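Local coordinates for protein agglutinin (Narcissus pseudonarcissus, PDB 1NPL) that binds mannose and mannose-containing sugars such as mannose-alpha1,3-mannose, as a lectin of daffodil bulbs, at the interface of chains A and B and the interface of chains A and C. Coordinates in Å, arbitrary orientation; residue numbers count along the deposited sequence, not the author numbering. Chains: chain A/B/C, Protein (agglutinin).

Contact 1: the interface of chains A and B. Residues chain A 103-107; chain B 91-93, 95.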
loop_
_atom_site.group_PDB
_atom_site.type_symbol
_atom_site.label_atom_id
_atom_site.label_comp_id
_atom_site.label_asym_id
_atom_site.label_seq_id
_atom_site.Cartn_x
_atom_site.Cartn_y
_atom_site.Cartn_z
ATOM N N ALA A 103 1.360 22.729 -7.352
ATOM C CA ALA A 103 0.416 21.922 -6.580
ATOM C C ALA A 103 -0.988 22.129 -7.139
ATOM O O ALA A 103 -1.243 23.236 -7.667
ATOM C CB ALA A 103 0.452 22.264 -5.102
ATOM N N THR A 104 -1.852 21.115 -7.149
ATOM C CA THR A 104 -3.276 21.395 -7.414
ATOM C C THR A 104 -3.917 22.302 -6.369
ATOM O O THR A 104 -4.992 22.931 -6.603
ATOM C CB THR A 104 -4.062 20.077 -7.517
ATOM O OG1 THR A 104 -3.840 19.308 -6.342
ATOM C CG2 THR A 104 -3.596 19.200 -8.690
ATOM N N GLY A 105 -3.399 22.342 -5.154
ATOM C CA GLY A 105 -4.011 23.124 -4.085
ATOM C C GLY A 105 -5.315 22.567 -3.545
ATOM O O GLY A 105 -6.268 23.335 -3.287
ATOM N N THR A 106 -5.455 21.250 -3.413
ATOM C CA THR A 106 -6.660 20.579 -2.984
ATOM C C THR A 106 -6.522 19.931 -1.612
ATOM O O THR A 106 -7.302 19.062 -1.256
ATOM C CB THR A 106 -7.053 19.447 -3.992
ATOM O OG1 THR A 106 -5.904 18.671 -4.394
ATOM C CG2 THR A 106 -7.697 20.161 -5.181
ATOM N N ASN A 107 -5.528 20.344 -0.808
ATOM C CA ASN A 107 -5.330 19.763 0.506
ATOM C C ASN A 107 -6.435 20.108 1.489
ATOM O O ASN A 107 -7.001 21.195 1.446
ATOM C CB ASN A 107 -3.975 20.200 1.073
ATOM C CG ASN A 107 -3.835 21.732 1.100
ATOM O OD1 ASN A 107 -3.890 22.442 0.087
ATOM N ND2 ASN A 107 -3.662 22.226 2.321
ATOM N N ASP B 91 -2.755 14.087 2.331
ATOM C CA ASP B 91 -3.673 15.193 2.602
ATOM C C ASP B 91 -4.456 15.632 1.391
ATOM O O ASP B 91 -4.965 16.751 1.422
ATOM C CB ASP B 91 -2.820 16.384 3.133
ATOM C CG ASP B 91 -1.866 17.026 2.157
ATOM O OD1 ASP B 91 -1.785 16.612 0.982
ATOM O OD2 ASP B 91 -1.215 18.072 2.485
ATOM N N ARG B 92 -4.519 14.911 0.287
ATOM C CA ARG B 92 -5.294 15.174 -0.910
ATOM C C ARG B 92 -4.655 16.207 -1.849
ATOM O O ARG B 92 -5.216 16.496 -2.900
ATOM C CB ARG B 92 -6.777 15.503 -0.591
ATOM C CG ARG B 92 -7.737 15.336 -1.800
ATOM C CD ARG B 92 -9.199 15.555 -1.344
ATOM N NE ARG B 92 -9.427 17.007 -1.267
ATOM C CZ ARG B 92 -10.606 17.618 -1.150
ATOM N NH1 ARG B 92 -11.747 16.902 -1.089
ATOM N NH2 ARG B 92 -10.640 18.960 -1.125
ATOM N N ASN B 93 -3.447 16.763 -1.541
ATOM C CA ASN B 93 -2.865 17.650 -2.586
ATOM C C ASN B 93 -2.087 16.825 -3.604
ATOM O O ASN B 93 -1.552 15.755 -3.255
ATOM C CB ASN B 93 -1.856 18.578 -1.855
ATOM C CG ASN B 93 -1.851 19.979 -2.436
ATOM O OD1 ASN B 93 -2.343 20.230 -3.538
ATOM N ND2 ASN B 93 -1.223 20.843 -1.648
ATOM N N VAL B 95 1.354 17.227 -5.810
ATOM C CA VAL B 95 2.436 18.233 -5.668
ATOM C C VAL B 95 3.650 17.769 -6.476
ATOM O O VAL B 95 4.000 16.552 -6.409
ATOM C CB VAL B 95 2.749 18.415 -4.170
ATOM C CG1 VAL B 95 3.892 19.442 -3.980
ATOM C CG2 VAL B 95 1.575 18.809 -3.286
#

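Contact 2: the interface of chains A and C. Residues chain A 15, 17, 22; chain C 19-20.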
loop_
_atom_site.group_PDB
_atom_site.type_symbol
_atom_site.label_atom_id
_atom_site.label_comp_id
_atom_site.label_asym_id
_atom_site.label_seq_id
_atom_site.Cartn_x
_atom_site.Cartn_y
_atom_site.Cartn_z
ATOM N N PHE A 15 9.198 3.905 11.161
ATOM C CA PHE A 15 9.872 3.543 9.939
ATOM C C PHE A 15 9.157 4.006 8.705
ATOM O O PHE A 15 7.896 4.179 8.641
ATOM C CB PHE A 15 10.061 1.979 9.951
ATOM C CG PHE A 15 8.733 1.224 9.959
ATOM C CD1 PHE A 15 8.101 0.928 11.154
ATOM C CD2 PHE A 15 8.101 0.859 8.783
ATOM C CE1 PHE A 15 6.865 0.277 11.211
ATOM C CE2 PHE A 15 6.848 0.201 8.829
ATOM C CZ PHE A 15 6.256 -0.113 10.026
ATOM N N ASN A 17 8.471 2.206 4.745
ATOM C CA ASN A 17 8.520 0.891 4.111
ATOM C C ASN A 17 8.112 1.017 2.654
ATOM O O ASN A 17 7.321 1.860 2.262
ATOM C CB ASN A 17 7.659 -0.193 4.789
ATOM C CG ASN A 17 6.158 0.169 4.732
ATOM O OD1 ASN A 17 5.704 1.121 5.365
ATOM N ND2 ASN A 17 5.427 -0.617 3.946
ATOM N N VAL A 22 12.883 -1.435 4.214
ATOM C CA VAL A 22 12.498 -0.809 5.442
ATOM C C VAL A 22 13.557 0.221 5.893
ATOM O O VAL A 22 14.714 -0.172 5.853
ATOM C CB VAL A 22 12.232 -1.868 6.523
ATOM C CG1 VAL A 22 11.927 -1.108 7.823
ATOM C CG2 VAL A 22 11.010 -2.745 6.154
ATOM N N GLY C 19 3.760 -3.518 6.102
ATOM C CA GLY C 19 4.536 -2.649 7.004
ATOM C C GLY C 19 6.004 -3.086 7.160
ATOM O O GLY C 19 6.700 -3.387 6.179
ATOM N N ARG C 20 6.507 -3.272 8.388
ATOM C CA ARG C 20 7.834 -3.873 8.576
ATOM C C ARG C 20 7.904 -5.398 8.569
ATOM O O ARG C 20 9.004 -5.934 8.832
ATOM C CB ARG C 20 8.488 -3.371 9.883
ATOM C CG ARG C 20 7.521 -3.606 11.041
ATOM C CD ARG C 20 8.169 -3.197 12.366
ATOM N NE ARG C 20 7.702 -4.011 13.459
ATOM C CZ ARG C 20 6.927 -3.791 14.499
ATOM N NH1 ARG C 20 6.428 -2.570 14.701
ATOM N NH2 ARG C 20 6.634 -4.749 15.390
HETATM O O HOH W 1 6.463 -3.285 3.369
#

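Contact 1: the interface of chains A and B
A:Thr106 and B:Arg92 meet through two different torsional choices: chi1 of 44° sets A:Thr106 OG1 between its own backbone N and carbonyl carbon, whereas B:Arg92 carries CG anti to its backbone N (chi1 -161°) and bends at chi3, which turns NE back toward chain A. The protein belongs to the monocot mannose-binding lectins of the beta-prism II fold, whose C-terminal segments are typically exchanged between subunits; here the segment of chain A after strand 100-103 lies against a loop of chain B. The threonine hydroxyl OG1 donates to the main-chain O of B:Arg92 at 2.7 Å, tilted from the carbonyl plane. A:Thr104 suits its place by offering a second hydroxyl, OG1, hydrogen-bonded to A:Thr106 OG1 at 2.9 Å. In return B:Arg92 NE gives a nearly straight bond to A:Thr106 O, 3.0 Å long and within the guanidinium plane; NH2 adds a weak one to the same oxygen. An arginine suits this place because its long chain presents N-H groups at an edge to a main-chain carbonyl.

Asparagine B:Asn93 reads the turn: its amide OD1 accepts A:Thr106 N at 3.3 Å from above the carbonyl plane, with A:Gly105 N bonding weakly. Its own N is held by B:Asp91 OD1 at 3.0 Å, which would steady the loop. A:Asn107 lies alongside B:Asn93, amide planes 22° apart. Beyond them, small A:Ala103 pairs with B:Val95 in an antiparallel beta bridge, CB to CG2 4.1 Å.

Contact 2: the interface of chains A and C
A:Phe15 and C:Arg20 pack face to stem in this patch between two beta-prism II lectin subunits. The phenyl ring receives the aliphatic part of the arginine over one face, with C:Arg20 CB 3.9 Å above the ring plane and displaced toward the rim. Farther along the chain, C:Arg20 CG lies 3.9 Å from A:Phe15 CZ, and C:Arg20 CD lies as close to A:Phe15 CE1. The two side chains cross at about a right angle, and the guanidinium plane is turned 80° from the ring, so the methylene groups rather than a stacked guanidinium make this contact. Arginine fits here because its stem is aliphatic while its charged end can lie beyond the ring. For the phenylalanine, chi1 of 63° sets CG between the backbone N and the carbonyl carbon, and the ring projects toward chain C.

The rim atom A:Phe15 CE2 lies 3.5 Å from C:Arg20 N, beside the peptide that joins it to C:Gly19. Having no side chain, C:Gly19 lets this backbone come close to both A:Phe15 and A:Asn17, whose CB sits 3.6 Å from C:Gly19 O; its backbone also takes a conformation that glycine favours and residues with a CB do not. A:Val22, on the neighbouring strand 21-25, turns its branch CG2 toward C:Arg20 CA and adds a modest apolar touch.

Water 1 makes a polar bridge here. A:Asn17 ND2, the amide nitrogen, is 2.9 Å from water 1, which lies 2.8 Å from C:Gly19 O, so the bridge pairs a side-chain amide with a main-chain carbonyl.

Together with its two-fold twin, the patch joins chain A to chain C and may hold the tetramer of the deposited assembly together.

About 25 Å separates the C-alpha centres of contact 1 and contact 2, and they have no residue in common. In the patches described, chain A meets chain B through the end of strand 100-103 and the residues that follow, and chain C through strands 15-18 and 21-25. The two-folds repeat each patch with chains exchanged: chain A also offers its residues 91-93 and 95 to chain B, and its turn 19-20 to chain C, so this turn and its flanking strands form both halves of contact 2. Because the patches use separate surfaces, one subunit can join two neighbours at once, consistent with the four deposited copies, which would present several mannose sites together.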